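Local structure of Sts-2 protein (Mus musculus, 3D4I) at residues G11-R16 with N252-T257; S208-L213 with G235-E240; E80-S85 with K105-E110; R120-I125 with M183-N188. The protein has acid-dependent phosphatase activity through this 2H-phosphatase domain, while the whole protein probably interferes with CBL-mediated down-regulation of receptor tyrosine kinases. All blocks are in the same frame, centred on the assembly; numbering follows the deposited sequence.

Contact 1. Residues G11-R16 with N252-T257; sequences GILVIR and NPPVKT. Unlike the reference sequence in segment 11-16: I15 (reference Val).
L13 and P254 reach toward each other, the isobutyl fork of the leucine set against the pyrrolidine ring. Both prongs take part: L13 CD1 lies 4.0 Å from P254 CD, and L13 CD2 lies the same 4.0 Å from P254 CG, so the two methyls lie alongside the CG-CD bond. The leucine reaches this far because its CG is anti to the backbone N (chi1 -179°), which carries both methyls off the strand toward the loop. P253 presents itself differently, its CB standing 4.3 Å from L13 CD1, a looser contact than that of its neighbour. No hydrogen bond joins 11-16 to 252-257; the two are held by carbon contacts alone. L82 of helix 69-85 touches both L13 and P254 and joins the apolar cluster. Beyond the prolines the loop turns outward to the dimer interface, where P253 packs on W268 of the second subunit and T257 OG1 is hydrogen-bonded to D44 of that subunit. The strand itself lies inside the sheet and ends at R16, which opens the Arg-His-Gly signature sequence of the histidine phosphatase fold.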
loop_
_atom_site.group_PDB
_atom_site.type_symbol
_atom_site.label_atom_id
_atom_site.label_comp_id
_atom_site.label_asym_id
_atom_site.label_seq_id
_atom_site.Cartn_x
_atom_site.Cartn_y
_atom_site.Cartn_z
ATOM N N GLY A 11 1.041 22.669 -16.708
ATOM C CA GLY A 11 0.643 21.259 -16.774
ATOM C C GLY A 11 -0.696 20.978 -16.115
ATOM O O GLY A 11 -1.093 21.668 -15.162
ATOM N N ILE A 12 -1.390 19.965 -16.630
ATOM C CA ILE A 12 -2.631 19.458 -16.034
ATOM C C ILE A 12 -2.431 17.949 -15.859
ATOM O O ILE A 12 -2.178 17.243 -16.832
ATOM C CB ILE A 12 -3.856 19.734 -16.922
ATOM C CG1 ILE A 12 -4.303 21.202 -16.791
ATOM C CG2 ILE A 12 -5.043 18.771 -16.580
ATOM C CD1 ILE A 12 -5.193 21.444 -15.597
ATOM N N LEU A 13 -2.499 17.485 -14.612
ATOM C CA LEU A 13 -2.198 16.093 -14.282
ATOM C C LEU A 13 -3.454 15.502 -13.677
ATOM O O LEU A 13 -3.857 15.857 -12.563
ATOM C CB LEU A 13 -1.012 15.992 -13.307
ATOM C CG LEU A 13 -0.581 14.570 -12.899
ATOM C CD1 LEU A 13 -0.138 13.736 -14.107
ATOM C CD2 LEU A 13 0.559 14.685 -11.862
ATOM N N VAL A 14 -4.089 14.631 -14.450
ATOM C CA VAL A 14 -5.355 14.049 -14.056
ATOM C C VAL A 14 -4.997 12.729 -13.417
ATOM O O VAL A 14 -4.231 11.952 -13.994
ATOM C CB VAL A 14 -6.289 13.811 -15.250
ATOM C CG1 VAL A 14 -7.631 13.245 -14.753
ATOM C CG2 VAL A 14 -6.533 15.139 -16.014
ATOM N N ILE A 15 -5.536 12.523 -12.219
ATOM C CA ILE A 15 -5.149 11.439 -11.327
ATOM C C ILE A 15 -6.405 10.720 -10.824
ATOM O O ILE A 15 -7.309 11.356 -10.241
ATOM C CB ILE A 15 -4.352 11.998 -10.104
ATOM C CG1 ILE A 15 -3.092 12.754 -10.584
ATOM C CG2 ILE A 15 -3.873 10.844 -9.167
ATOM C CD1 ILE A 15 -2.368 13.511 -9.502
ATOM N N ARG A 16 -6.430 9.395 -10.990
ATOM C CA ARG A 16 -7.513 8.587 -10.452
ATOM C C ARG A 16 -7.344 8.368 -8.945
ATOM O O ARG A 16 -6.223 8.216 -8.434
ATOM C CB ARG A 16 -7.642 7.240 -11.183
ATOM C CG ARG A 16 -8.987 6.526 -10.898
ATOM C CD ARG A 16 -8.695 5.008 -10.806
ATOM N NE ARG A 16 -9.870 4.142 -10.689
ATOM C CZ ARG A 16 -10.129 3.381 -9.635
ATOM N NH1 ARG A 16 -9.317 3.376 -8.541
ATOM N NH2 ARG A 16 -11.226 2.617 -9.676
ATOM N N ASN A 252 4.411 12.336 -21.095
ATOM C CA ASN A 252 4.638 11.340 -20.049
ATOM C C ASN A 252 4.359 11.987 -18.690
ATOM O O ASN A 252 4.877 13.078 -18.422
ATOM C CB ASN A 252 6.094 10.843 -20.047
ATOM C CG ASN A 252 6.440 9.929 -21.227
ATOM O OD1 ASN A 252 5.586 9.232 -21.785
ATOM N ND2 ASN A 252 7.729 9.913 -21.592
ATOM N N PRO A 253 3.538 11.343 -17.820
ATOM C CA PRO A 253 3.400 11.886 -16.444
ATOM C C PRO A 253 4.754 12.047 -15.738
ATOM O O PRO A 253 5.683 11.291 -16.040
ATOM C CB PRO A 253 2.530 10.834 -15.736
ATOM C CG PRO A 253 1.709 10.216 -16.849
ATOM C CD PRO A 253 2.680 10.164 -18.033
ATOM N N PRO A 254 4.876 13.032 -14.820
ATOM C CA PRO A 254 6.144 13.324 -14.140
ATOM C C PRO A 254 6.572 12.249 -13.133
ATOM O O PRO A 254 7.657 12.327 -12.584
ATOM C CB PRO A 254 5.837 14.622 -13.382
ATOM C CG PRO A 254 4.374 14.559 -13.119
ATOM C CD PRO A 254 3.804 13.951 -14.382
ATOM N N VAL A 255 5.702 11.282 -12.873
ATOM C CA VAL A 255 6.039 10.192 -11.949
ATOM C C VAL A 255 5.631 8.859 -12.550
ATOM O O VAL A 255 4.756 8.809 -13.414
ATOM C CB VAL A 255 5.429 10.384 -10.527
ATOM C CG1 VAL A 255 6.040 11.582 -9.843
ATOM C CG2 VAL A 255 3.937 10.505 -10.558
ATOM N N LYS A 256 6.265 7.781 -12.100
ATOM C CA LYS A 256 6.020 6.451 -12.680
ATOM C C LYS A 256 4.690 5.862 -12.258
ATOM O O LYS A 256 4.060 6.363 -11.320
ATOM C CB LYS A 256 7.147 5.499 -12.279
ATOM C CG LYS A 256 8.522 6.020 -12.609
ATOM C CD LYS A 256 8.783 6.010 -14.104
ATOM C CE LYS A 256 10.272 6.270 -14.355
ATOM N NZ LYS A 256 10.618 6.094 -15.794
ATOM N N THR A 257 4.289 4.793 -12.952
ATOM C CA THR A 257 3.167 3.952 -12.538
ATOM C C THR A 257 3.461 3.230 -11.216
ATOM O O THR A 257 4.579 3.213 -10.751
ATOM C CB THR A 257 2.880 2.865 -13.586
ATOM O OG1 THR A 257 4.093 2.158 -13.902
ATOM C CG2 THR A 257 2.353 3.497 -14.835
#

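Contact 2. Residues S208-L213 with G235-E240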
loop_
_atom_site.group_PDB
_atom_site.type_symbol
_atom_site.label_atom_id
_atom_site.label_comp_id
_atom_site.label_asym_id
_atom_site.label_seq_id
_atom_site.Cartn_x
_atom_site.Cartn_y
_atom_site.Cartn_z
ATOM N N SER A 208 -12.210 12.290 -20.340
ATOM C CA SER A 208 -13.122 13.418 -20.505
ATOM C C SER A 208 -12.556 14.782 -20.105
ATOM O O SER A 208 -13.064 15.795 -20.564
ATOM C CB SER A 208 -14.426 13.161 -19.754
ATOM O OG SER A 208 -14.190 13.256 -18.372
ATOM N N CYS A 209 -11.545 14.811 -19.237
ATOM C CA CYS A 209 -10.925 16.073 -18.824
ATOM C C CYS A 209 -9.669 16.439 -19.632
ATOM O O CYS A 209 -9.085 17.521 -19.451
ATOM C CB CYS A 209 -10.681 16.107 -17.301
ATOM S SG CYS A 209 -12.230 16.080 -16.335
ATOM N N THR A 210 -9.251 15.549 -20.531
ATOM C CA THR A 210 -8.043 15.791 -21.331
ATOM C C THR A 210 -8.372 16.025 -22.795
ATOM O O THR A 210 -7.809 16.929 -23.401
ATOM C CB THR A 210 -6.964 14.677 -21.186
ATOM O OG1 THR A 210 -7.495 13.422 -21.622
ATOM C CG2 THR A 210 -6.519 14.548 -19.726
ATOM N N ARG A 211 -9.295 15.238 -23.349
ATOM C CA ARG A 211 -9.729 15.427 -24.750
ATOM C C ARG A 211 -10.088 16.886 -25.108
ATOM O O ARG A 211 -9.622 17.380 -26.140
ATOM C CB ARG A 211 -10.839 14.450 -25.127
ATOM C CG ARG A 211 -10.315 13.024 -25.259
ATOM C CD ARG A 211 -11.339 12.081 -25.806
ATOM N NE ARG A 211 -11.494 12.204 -27.252
ATOM C CZ ARG A 211 -10.722 11.610 -28.163
ATOM N NH1 ARG A 211 -9.702 10.836 -27.810
ATOM N NH2 ARG A 211 -10.994 11.777 -29.448
ATOM N N PRO A 212 -10.889 17.580 -24.254
ATOM C CA PRO A 212 -11.202 18.999 -24.522
ATOM C C PRO A 212 -9.971 19.900 -24.570
ATOM O O PRO A 212 -9.936 20.823 -25.386
ATOM C CB PRO A 212 -12.109 19.402 -23.345
ATOM C CG PRO A 212 -12.667 18.137 -22.833
ATOM C CD PRO A 212 -11.568 17.117 -23.024
ATOM N N LEU A 213 -8.961 19.625 -23.730
ATOM C CA LEU A 213 -7.716 20.410 -23.739
ATOM C C LEU A 213 -6.957 20.187 -25.024
ATOM O O LEU A 213 -6.366 21.109 -25.578
ATOM C CB LEU A 213 -6.792 20.014 -22.571
ATOM C CG LEU A 213 -7.289 20.165 -21.134
ATOM C CD1 LEU A 213 -6.133 19.852 -20.159
ATOM C CD2 LEU A 213 -7.846 21.545 -20.880
ATOM N N GLY A 235 -3.820 6.044 -11.347
ATOM C CA GLY A 235 -3.442 6.127 -12.768
ATOM C C GLY A 235 -3.446 7.595 -13.182
ATOM O O GLY A 235 -4.252 8.361 -12.673
ATOM N N MET A 236 -2.526 7.999 -14.071
ATOM C CA MET A 236 -2.414 9.414 -14.451
ATOM C C MET A 236 -2.352 9.672 -15.961
ATOM O O MET A 236 -1.821 8.847 -16.703
ATOM C CB MET A 236 -1.163 10.016 -13.800
ATOM C CG MET A 236 -1.148 9.951 -12.298
ATOM S SD MET A 236 0.398 10.600 -11.663
ATOM C CE MET A 236 0.140 10.435 -9.896
ATOM N N CYS A 237 -2.893 10.826 -16.377
ATOM C CA CYS A 237 -2.807 11.358 -17.750
ATOM C C CYS A 237 -2.280 12.776 -17.580
ATOM O O CYS A 237 -2.848 13.530 -16.801
ATOM C CB CYS A 237 -4.216 11.461 -18.377
ATOM S SG CYS A 237 -4.210 11.979 -20.091
ATOM N N PHE A 238 -1.242 13.151 -18.323
ATOM C CA PHE A 238 -0.592 14.463 -18.170
ATOM C C PHE A 238 -0.649 15.260 -19.487
ATOM O O PHE A 238 -0.262 14.738 -20.555
ATOM C CB PHE A 238 0.866 14.248 -17.736
ATOM C CG PHE A 238 1.592 15.503 -17.330
ATOM C CD1 PHE A 238 1.000 16.433 -16.482
ATOM C CD2 PHE A 238 2.899 15.726 -17.759
ATOM C CE1 PHE A 238 1.671 17.596 -16.090
ATOM C CE2 PHE A 238 3.600 16.876 -17.366
ATOM C CZ PHE A 238 2.978 17.817 -16.527
ATOM N N CYS A 239 -1.128 16.501 -19.421
ATOM C CA CYS A 239 -1.094 17.399 -20.608
ATOM C C CYS A 239 -0.289 18.634 -20.298
ATOM O O CYS A 239 -0.406 19.158 -19.193
ATOM C CB CYS A 239 -2.495 17.812 -21.015
ATOM S SG CYS A 239 -3.518 16.420 -21.469
ATOM N N GLU A 240 0.534 19.094 -21.256
ATOM C CA GLU A 240 1.245 20.368 -21.108
ATOM C C GLU A 240 0.862 21.368 -22.194
ATOM O O GLU A 240 0.626 20.981 -23.333
ATOM C CB GLU A 240 2.751 20.165 -21.156
ATOM C CG GLU A 240 3.328 19.513 -19.922
ATOM C CD GLU A 240 4.830 19.481 -19.956
ATOM O OE1 GLU A 240 5.387 19.329 -21.056
ATOM O OE2 GLU A 240 5.458 19.607 -18.883
#
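T210 drives its CB and methyl group against two cysteine sulfurs, and this is where the contact is tight. T210 CG2 comes within 3.5 Å of C237 SG and 3.9 Å of C239 SG, while T210 CB stands 3.9 Å from C239 SG, so the branched end of the threonine is set against both thiols. The cysteines, two residues apart on one strand, both point at the threonine but turn their sulfurs differently: C237 SG is anti to its backbone N (chi1 -176°), whereas C239 SG swings to the position beside its own N (chi1 -61°). The two sulfurs remain 4.7 Å apart, C237 SG to C239 SG, too far for a disulfide. The threonine hydroxyl is bonded to the preceding turn, at L206 O, with a weak second hydrogen bond to D207 O, and it makes no hydrogen bond to the strand.

Packing slackens toward L213, whose CD1 approaches C239 CB only to 4.3 Å and which also leans on I12 and I187. On the side turned from the strand, R211 directs its CB away and is partly exposed, its NE hydrogen-bonded to P217 O. At the other end C237 is packed by W271 of the second subunit. The arrangement lays a loop and short helix over one face of the mixed sheet, at antiparallel strand 236-241, within the alpha/beta/alpha sandwich of the histidine phosphatase fold.

Contact 3. Residues E80-S85 with K105-E110; sequences EALLDS and KHILEE
Two successive bends in the side chain fold E110 alongside E80: chi1 of -69° sets CG beside the backbone N, and chi2 of -63° then bends the chain. The closeness of the backbones sets E110 CB 3.4 Å from E80 N, and the two torsions bring E110 OE1 to 4.0 Å from E80 CB. E80 is extended, its carboxylate carried off from the partner helix, so the two carboxylates stay apart, with E80 OE2 and E110 OE1 5.0 Å from each other. These like charges probably disfavour closer approach, and R49 of the second subunit offers E80 a long, weak ion pair. One turn further on, L83 lays its CD2 methyl 3.5 Å from the carbonyl oxygen E110 O. On the inner side the contact becomes purely apolar, where the side chains of L82 and I107 cross at a slant, L82 CD1 3.9 Å from I107 CG2.

The segment axes pass 8.6 Å apart at a crossing angle of -38°, close enough for backbone to meet side chain at E80. Helix 69-85 and helix 98-111 flank strand 89-94 in sequence and lie together on one face of the sheet, where L82 rests on L13 and I107 on I15 of strand 11-16.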
loop_
_atom_site.group_PDB
_atom_site.type_symbol
_atom_site.label_atom_id
_atom_site.label_comp_id
_atom_site.label_asym_id
_atom_site.label_seq_id
_atom_site.Cartn_x
_atom_site.Cartn_y
_atom_site.Cartn_z
ATOM N N GLU A 80 4.533 11.431 -2.551
ATOM C CA GLU A 80 5.972 11.327 -2.290
ATOM C C GLU A 80 6.812 11.309 -3.574
ATOM O O GLU A 80 7.855 11.997 -3.650
ATOM C CB GLU A 80 6.267 10.104 -1.420
ATOM C CG GLU A 80 7.762 9.958 -1.065
ATOM C CD GLU A 80 8.035 8.610 -0.430
ATOM O OE1 GLU A 80 7.524 7.598 -0.941
ATOM O OE2 GLU A 80 8.747 8.571 0.579
ATOM N N ALA A 81 6.365 10.565 -4.587
ATOM C CA ALA A 81 7.051 10.565 -5.891
ATOM C C ALA A 81 6.993 11.952 -6.539
ATOM O O ALA A 81 7.990 12.432 -7.093
ATOM C CB ALA A 81 6.464 9.507 -6.833
ATOM N N LEU A 82 5.828 12.600 -6.461
ATOM C CA LEU A 82 5.705 13.972 -6.938
ATOM C C LEU A 82 6.686 14.899 -6.246
ATOM O O LEU A 82 7.348 15.695 -6.923
ATOM C CB LEU A 82 4.270 14.502 -6.808
ATOM C CG LEU A 82 3.336 13.961 -7.894
ATOM C CD1 LEU A 82 1.864 14.113 -7.490
ATOM C CD2 LEU A 82 3.632 14.641 -9.295
ATOM N N LEU A 83 6.790 14.806 -4.921
ATOM C CA LEU A 83 7.836 15.560 -4.199
ATOM C C LEU A 83 9.235 15.276 -4.759
ATOM O O LEU A 83 9.987 16.216 -5.067
ATOM C CB LEU A 83 7.803 15.316 -2.670
ATOM C CG LEU A 83 8.730 16.219 -1.839
ATOM C CD1 LEU A 83 8.332 17.696 -2.013
ATOM C CD2 LEU A 83 8.733 15.835 -0.361
ATOM N N ASP A 84 9.569 13.987 -4.886
ATOM C CA ASP A 84 10.880 13.547 -5.380
ATOM C C ASP A 84 11.199 14.098 -6.777
ATOM O O ASP A 84 12.351 14.443 -7.091
ATOM C CB ASP A 84 10.942 12.010 -5.392
ATOM C CG ASP A 84 11.014 11.396 -3.982
ATOM O OD1 ASP A 84 11.153 12.133 -2.972
ATOM O OD2 ASP A 84 10.914 10.152 -3.893
ATOM N N SER A 85 10.170 14.206 -7.612
ATOM C CA SER A 85 10.340 14.669 -8.990
ATOM C C SER A 85 10.721 16.154 -9.134
ATOM O O SER A 85 11.165 16.578 -10.206
ATOM C CB SER A 85 9.080 14.392 -9.796
ATOM O OG SER A 85 8.097 15.370 -9.510
ATOM N N LYS A 105 -5.993 15.053 -0.522
ATOM C CA LYS A 105 -5.369 15.390 0.762
ATOM C C LYS A 105 -4.058 14.622 0.965
ATOM O O LYS A 105 -3.051 15.202 1.335
ATOM C CB LYS A 105 -6.347 15.120 1.925
ATOM C CG LYS A 105 -5.758 15.318 3.359
ATOM C CD LYS A 105 -6.769 14.820 4.435
ATOM C CE LYS A 105 -6.394 15.187 5.864
ATOM N NZ LYS A 105 -7.355 14.517 6.805
ATOM N N HIS A 106 -4.069 13.311 0.718
ATOM C CA HIS A 106 -2.870 12.486 0.978
ATOM C C HIS A 106 -1.699 12.854 0.051
ATOM O O HIS A 106 -0.549 12.950 0.484
ATOM C CB HIS A 106 -3.231 10.992 0.893
ATOM C CG HIS A 106 -4.092 10.523 2.024
ATOM N ND1 HIS A 106 -3.710 10.627 3.346
ATOM C CD2 HIS A 106 -5.315 9.936 2.029
ATOM C CE1 HIS A 106 -4.667 10.134 4.116
ATOM N NE2 HIS A 106 -5.655 9.719 3.340
ATOM N N ILE A 107 -1.998 13.110 -1.216
ATOM C CA ILE A 107 -0.979 13.626 -2.138
ATOM C C ILE A 107 -0.369 14.946 -1.619
ATOM O O ILE A 107 0.854 15.074 -1.544
ATOM C CB ILE A 107 -1.554 13.812 -3.570
ATOM C CG1 ILE A 107 -1.896 12.458 -4.201
ATOM C CG2 ILE A 107 -0.587 14.593 -4.468
ATOM C CD1 ILE A 107 -2.685 12.581 -5.503
ATOM N N LEU A 108 -1.222 15.911 -1.265
ATOM C CA LEU A 108 -0.763 17.201 -0.745
ATOM C C LEU A 108 0.062 17.101 0.540
ATOM O O LEU A 108 1.016 17.857 0.721
ATOM C CB LEU A 108 -1.945 18.142 -0.520
ATOM C CG LEU A 108 -2.543 18.851 -1.746
ATOM C CD1 LEU A 108 -3.924 19.345 -1.371
ATOM C CD2 LEU A 108 -1.655 20.024 -2.196
ATOM N N GLU A 109 -0.320 16.193 1.441
ATOM C CA GLU A 109 0.415 15.981 2.686
ATOM C C GLU A 109 1.837 15.505 2.399
ATOM O O GLU A 109 2.808 16.024 2.977
ATOM C CB GLU A 109 -0.350 15.049 3.625
ATOM C CG GLU A 109 -1.407 15.777 4.443
ATOM C CD GLU A 109 -2.351 14.835 5.199
ATOM O OE1 GLU A 109 -2.102 13.605 5.251
ATOM O OE2 GLU A 109 -3.354 15.338 5.740
ATOM N N GLU A 110 1.976 14.596 1.441
ATOM C CA GLU A 110 3.298 14.092 1.062
ATOM C C GLU A 110 4.106 15.081 0.238
ATOM O O GLU A 110 5.339 15.028 0.240
ATOM C CB GLU A 110 3.191 12.772 0.313
ATOM C CG GLU A 110 2.736 11.597 1.172
ATOM C CD GLU A 110 3.693 11.255 2.285
ATOM O OE1 GLU A 110 4.940 11.372 2.102
ATOM O OE2 GLU A 110 3.180 10.891 3.361
#

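Contact 4. Residues R120-I125 with M183-N188; sequences RVEPGI and MGQIIN
E122 and Q185 face each other across this contact without bonding, E122 OE1 and Q185 NE2 standing 4.4 Å apart. The glutamate passes I186 only loosely: E122 CB comes no nearer than 5.0 Å to I186 CD1, and E122 CG, anti to the backbone N (chi1 -180°), no nearer than 4.6 Å to that same I186 CD1. A bend at chi2 (51°) then turns the carboxylate carbon aside, and its two oxygens take different partners. E122 OE2 takes the N-H of G124 on its anti lone pair, at 2.8 Å with an N-H...O angle of 146°, and also accepts a hydrogen bond from L161 N. E122 OE1 is bound by Y157 OH and A160 N. Four hydrogen bonds thus fix the rotation of a buried carboxylate and tie the 3-10 turn at P123-G124 to the loop around A160.

This turn follows edge strand 119-121 of the sheet in the histidine phosphatase sandwich, and helix 172-187 packs over the same face of that sheet. Nearer the sheet the contact is apolar: I125 CG2 lies 4.4 Å from M183 SD and 4.5 Å from I186 CD1, with I199 of strand 196-201, two places into the sheet from 119-121, touching all three residues. At the outer rim Q185 packs on A160, and its NE2 makes a weak hydrogen bond to R158 O.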
loop_
_atom_site.group_PDB
_atom_site.type_symbol
_atom_site.label_atom_id
_atom_site.label_comp_id
_atom_site.label_asym_id
_atom_site.label_seq_id
_atom_site.Cartn_x
_atom_site.Cartn_y
_atom_site.Cartn_z
ATOM N N ARG A 120 -9.802 22.557 -4.224
ATOM C CA ARG A 120 -10.969 23.138 -4.861
ATOM C C ARG A 120 -11.919 22.038 -5.279
ATOM O O ARG A 120 -11.626 21.284 -6.210
ATOM C CB ARG A 120 -10.546 23.971 -6.063
ATOM C CG ARG A 120 -9.962 25.296 -5.621
ATOM C CD ARG A 120 -8.885 25.781 -6.551
ATOM N NE ARG A 120 -8.510 27.152 -6.216
ATOM C CZ ARG A 120 -7.637 27.878 -6.900
ATOM N NH1 ARG A 120 -7.025 27.364 -7.954
ATOM N NH2 ARG A 120 -7.381 29.125 -6.522
ATOM N N VAL A 121 -13.052 21.948 -4.590
ATOM C CA VAL A 121 -13.996 20.877 -4.897
ATOM C C VAL A 121 -14.842 21.288 -6.094
ATOM O O VAL A 121 -15.546 22.317 -6.069
ATOM C CB VAL A 121 -14.856 20.461 -3.676
ATOM C CG1 VAL A 121 -15.856 19.347 -4.060
ATOM C CG2 VAL A 121 -13.977 19.990 -2.538
ATOM N N GLU A 122 -14.733 20.487 -7.147
ATOM C CA GLU A 122 -15.394 20.754 -8.416
ATOM C C GLU A 122 -16.325 19.607 -8.787
ATOM O O GLU A 122 -15.887 18.605 -9.344
ATOM C CB GLU A 122 -14.361 20.987 -9.538
ATOM C CG GLU A 122 -14.983 21.292 -10.940
ATOM C CD GLU A 122 -16.021 22.422 -10.900
ATOM O OE1 GLU A 122 -15.615 23.556 -10.624
ATOM O OE2 GLU A 122 -17.233 22.172 -11.142
ATOM N N PRO A 123 -17.620 19.737 -8.477
ATOM C CA PRO A 123 -18.567 18.732 -8.975
ATOM C C PRO A 123 -18.600 18.540 -10.484
ATOM O O PRO A 123 -19.048 17.500 -10.939
ATOM C CB PRO A 123 -19.921 19.245 -8.467
ATOM C CG PRO A 123 -19.560 19.981 -7.233
ATOM C CD PRO A 123 -18.291 20.709 -7.594
ATOM N N GLY A 124 -18.133 19.513 -11.260
ATOM C CA GLY A 124 -18.067 19.349 -12.712
ATOM C C GLY A 124 -17.105 18.252 -13.172
ATOM O O GLY A 124 -17.155 17.834 -14.333
ATOM N N ILE A 125 -16.258 17.764 -12.265
ATOM C CA ILE A 125 -15.391 16.610 -12.576
ATOM C C ILE A 125 -15.776 15.358 -11.778
ATOM O O ILE A 125 -14.987 14.426 -11.669
ATOM C CB ILE A 125 -13.844 16.934 -12.430
ATOM C CG1 ILE A 125 -13.465 17.247 -10.968
ATOM C CG2 ILE A 125 -13.454 18.053 -13.429
ATOM C CD1 ILE A 125 -11.953 17.630 -10.711
ATOM N N MET A 183 -13.318 22.050 -17.297
ATOM C CA MET A 183 -11.906 22.159 -17.637
ATOM C C MET A 183 -11.609 23.538 -18.233
ATOM O O MET A 183 -10.578 24.130 -17.922
ATOM C CB MET A 183 -11.475 21.055 -18.600
ATOM C CG MET A 183 -11.346 19.642 -17.935
ATOM S SD MET A 183 -10.495 19.652 -16.326
ATOM C CE MET A 183 -8.812 20.020 -16.776
ATOM N N GLY A 184 -12.517 24.037 -19.075
ATOM C CA GLY A 184 -12.443 25.428 -19.554
ATOM C C GLY A 184 -12.294 26.448 -18.443
ATOM O O GLY A 184 -11.420 27.326 -18.509
ATOM N N GLN A 185 -13.151 26.358 -17.422
ATOM C CA GLN A 185 -13.089 27.273 -16.276
ATOM C C GLN A 185 -11.814 27.076 -15.456
ATOM O O GLN A 185 -11.199 28.042 -15.007
ATOM C CB GLN A 185 -14.337 27.147 -15.394
ATOM C CG GLN A 185 -14.226 27.827 -14.029
ATOM C CD GLN A 185 -15.579 28.000 -13.310
ATOM O OE1 GLN A 185 -16.570 28.419 -13.915
ATOM N NE2 GLN A 185 -15.606 27.694 -12.007
ATOM N N ILE A 186 -11.410 25.824 -15.278
ATOM C CA ILE A 186 -10.197 25.516 -14.531
ATOM C C ILE A 186 -8.979 26.170 -15.190
ATOM O O ILE A 186 -8.181 26.817 -14.511
ATOM C CB ILE A 186 -10.009 23.972 -14.350
ATOM C CG1 ILE A 186 -11.082 23.427 -13.396
ATOM C CG2 ILE A 186 -8.624 23.643 -13.817
ATOM C CD1 ILE A 186 -11.098 21.915 -13.266
ATOM N N ILE A 187 -8.864 26.035 -16.507
ATOM C CA ILE A 187 -7.728 26.614 -17.235
ATOM C C ILE A 187 -7.680 28.145 -17.108
ATOM O O ILE A 187 -6.602 28.735 -16.973
ATOM C CB ILE A 187 -7.708 26.159 -18.727
ATOM C CG1 ILE A 187 -7.493 24.653 -18.813
ATOM C CG2 ILE A 187 -6.630 26.891 -19.538
ATOM C CD1 ILE A 187 -6.467 24.125 -17.887
ATOM N N ASN A 188 -8.852 28.771 -17.126
ATOM C CA ASN A 188 -8.963 30.224 -16.930
ATOM C C ASN A 188 -8.959 30.693 -15.462
ATOM O O ASN A 188 -9.127 31.883 -15.191
ATOM C CB ASN A 188 -10.188 30.760 -17.666
ATOM C CG ASN A 188 -10.038 30.696 -19.175
ATOM O OD1 ASN A 188 -9.823 29.630 -19.758
ATOM N ND2 ASN A 188 -10.162 31.856 -19.823
#

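How the contacts relate
Contacts 1, 2 and 4 reach the mixed sheet directly; contact 3 pairs two helices lying on one of its faces. Contacts 1 and 3 share the face bearing L13 and I15, with V255 and P254 packed on helix 69-85; contacts 2 and 4 share the face bearing I12 and V14, where C209 meets M183 and I125. Neighbouring strands 11-16 and 236-241 link contacts 1 and 2 by backbone hydrogen bonds such as I12 N to C239 O. Contacts 2 and 4 are buried, one sulfur-rich, the other combining an apolar patch with a carboxylate held by four hydrogen bonds. Contacts 1 and 3 pass from apolar interiors to polar rims at the second subunit, which contact 2 also touches, through C237, but contact 4 does not.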